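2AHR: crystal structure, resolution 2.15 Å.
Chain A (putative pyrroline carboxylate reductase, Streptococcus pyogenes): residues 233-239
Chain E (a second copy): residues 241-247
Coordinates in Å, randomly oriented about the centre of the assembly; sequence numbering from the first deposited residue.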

# COMPACT_ATOMS: atom_id res chain seq x y z
N LEU A 233 -10.07 2.88 -18.57
CA LEU A 233 -11.07 2.32 -17.65
C LEU A 233 -10.43 1.33 -16.69
O LEU A 233 -10.76 1.32 -15.51
CB LEU A 233 -12.21 1.65 -18.40
CG LEU A 233 -13.40 1.24 -17.53
CD1 LEU A 233 -14.35 2.43 -17.31
CD2 LEU A 233 -14.15 0.02 -18.13
N MSE A 234 -9.53 0.49 -17.20
CA MSE A 234 -8.87 -0.51 -16.36
C MSE A 234 -7.82 0.13 -15.43
O MSE A 234 -7.46 -0.46 -14.40
CB MSE A 234 -8.25 -1.64 -17.20
CG MSE A 234 -9.29 -2.52 -17.95
SE MSE A 234 -10.50 -3.33 -16.83
CE MSE A 234 -11.89 -2.38 -17.21
N GLU A 235 -7.35 1.32 -15.77
CA GLU A 235 -6.53 2.10 -14.83
C GLU A 235 -7.40 2.60 -13.66
O GLU A 235 -6.96 2.56 -12.51
CB GLU A 235 -5.77 3.25 -15.52
CG GLU A 235 -4.77 4.04 -14.60
CD GLU A 235 -3.56 3.23 -14.09
OE1 GLU A 235 -3.52 1.98 -14.24
OE2 GLU A 235 -2.64 3.86 -13.51
N LEU A 236 -8.61 3.08 -13.96
CA LEU A 236 -9.58 3.51 -12.95
C LEU A 236 -9.90 2.36 -11.99
O LEU A 236 -10.07 2.58 -10.79
CB LEU A 236 -10.89 4.03 -13.58
CG LEU A 236 -10.89 5.38 -14.33
CD1 LEU A 236 -12.26 5.69 -14.89
CD2 LEU A 236 -10.41 6.54 -13.44
N GLU A 237 -10.05 1.16 -12.54
CA GLU A 237 -10.27 -0.05 -11.75
C GLU A 237 -9.03 -0.40 -10.95
O GLU A 237 -9.15 -0.75 -9.79
CB GLU A 237 -10.63 -1.25 -12.66
CG GLU A 237 -12.02 -1.18 -13.30
CD GLU A 237 -13.15 -1.38 -12.30
OE1 GLU A 237 -12.89 -1.84 -11.16
OE2 GLU A 237 -14.31 -1.09 -12.66
N ARG A 238 -7.86 -0.30 -11.56
CA ARG A 238 -6.62 -0.56 -10.82
C ARG A 238 -6.51 0.31 -9.57
O ARG A 238 -6.14 -0.18 -8.51
CB ARG A 238 -5.40 -0.36 -11.72
CG ARG A 238 -4.09 -0.90 -11.08
CD ARG A 238 -2.86 -0.68 -11.98
NE ARG A 238 -2.49 0.74 -12.14
CZ ARG A 238 -1.62 1.40 -11.37
NH1 ARG A 238 -1.03 0.80 -10.33
NH2 ARG A 238 -1.33 2.68 -11.62
N LEU A 239 -6.83 1.60 -9.71
CA LEU A 239 -6.59 2.58 -8.63
C LEU A 239 -7.83 2.83 -7.76
O LEU A 239 -7.77 3.55 -6.76
CB LEU A 239 -6.03 3.89 -9.21
CG LEU A 239 -4.64 3.76 -9.87
CD1 LEU A 239 -4.25 5.04 -10.57
CD2 LEU A 239 -3.55 3.40 -8.84
N LEU E 241 -11.02 -6.54 -7.14
CA LEU E 241 -11.22 -7.82 -7.84
C LEU E 241 -11.07 -7.71 -9.37
O LEU E 241 -10.38 -8.51 -10.00
CB LEU E 241 -12.59 -8.43 -7.50
CG LEU E 241 -12.77 -9.70 -8.33
CD1 LEU E 241 -12.45 -10.95 -7.53
CD2 LEU E 241 -14.10 -9.77 -8.98
N THR E 242 -11.75 -6.73 -9.97
CA THR E 242 -11.70 -6.56 -11.42
C THR E 242 -10.29 -6.27 -11.92
O THR E 242 -9.82 -6.90 -12.86
CB THR E 242 -12.66 -5.45 -11.87
OG1 THR E 242 -14.00 -5.82 -11.53
CG2 THR E 242 -12.54 -5.20 -13.37
N ALA E 243 -9.62 -5.28 -11.32
CA ALA E 243 -8.21 -4.98 -11.64
C ALA E 243 -7.31 -6.20 -11.47
O ALA E 243 -6.41 -6.44 -12.26
CB ALA E 243 -7.70 -3.85 -10.75
N THR E 244 -7.55 -6.97 -10.41
CA THR E 244 -6.76 -8.18 -10.16
C THR E 244 -6.87 -9.20 -11.30
O THR E 244 -5.85 -9.69 -11.82
CB THR E 244 -7.17 -8.82 -8.84
OG1 THR E 244 -6.73 -7.97 -7.77
CG2 THR E 244 -6.55 -10.25 -8.64
N VAL E 245 -8.10 -9.49 -11.72
CA VAL E 245 -8.34 -10.48 -12.77
C VAL E 245 -7.69 -10.03 -14.09
O VAL E 245 -6.98 -10.78 -14.79
CB VAL E 245 -9.86 -10.75 -12.92
CG1 VAL E 245 -10.15 -11.62 -14.14
CG2 VAL E 245 -10.41 -11.40 -11.65
N SER E 246 -7.93 -8.76 -14.41
CA SER E 246 -7.48 -8.17 -15.64
C SER E 246 -5.95 -8.10 -15.71
O SER E 246 -5.34 -8.35 -16.74
CB SER E 246 -8.04 -6.74 -15.72
OG SER E 246 -7.39 -6.08 -16.78
N SER E 247 -5.34 -7.73 -14.59
CA SER E 247 -3.88 -7.75 -14.51
C SER E 247 -3.37 -9.17 -14.74
O SER E 247 -2.36 -9.36 -15.43
CB SER E 247 -3.41 -7.16 -13.19
OG SER E 247 -2.01 -7.01 -13.20
O HOH W 1 -10.85 -3.10 -9.44
O HOH W 2 -15.08 -3.50 -10.67

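Two helical segments from two copies of the protein cross obliquely, their N-to-C directions 121° apart and their axes approaching to 8.0 Å. Ala243(E) makes the nearest CA approach, its CA 4.8 Å from CA of Arg238(A). Its methyl, pointing toward chain A, is small enough to rest directly on backbone: CB lies 3.5 Å from CA of Arg238(A) and 3.6 Å from O of Glu237(A), ordinary van der Waals distances.

No direct hydrogen bond joins the stretches; water does the work. The CA-to-CB bond of Glu237(A) points toward chain E, and its m, m conformation folds the carboxylate back so that OE1 and the residue's own carbonyl O can share one water. That water donates to OE1 (3.0 Å) and to O (2.9 Å) of Glu237(A), and accepts from N of Ala243(E) at 3.1 Å, a first-turn amide that has no acceptor one turn back in the helix. A second water lies 2.8 Å from OE1 of Glu237(A) and is hydrogen-bonded to OG1 of Thr242(E) at 2.7 Å. The m rotamer of Thr242(E) places OG1 near this water and leaves CG2 4.4 Å from SE of selenomethionine Met234(A).

The CA-to-CB bond of Met234(A) runs sideways to the partner, yet its m, m conformation carries SE to 4.2 Å from OG of Ser246(E), whose short side chain, t at chi1, leaves CA toward chain A. This is a loose contact, in which a large, polarizable atom fills space beside small side chains.

Arg238(A) lends the interface mainly its backbone and the base of its side chain. With chi1 and chi2 both t and chi3 p, the guanidinium leads away to Glu235(A), where NE donates to OE1 and NH2 to OE2, both at 2.6 Å, in a nearly linear bidentate salt bridge. Glu235(A), t then p, bends its carboxylate to meet it.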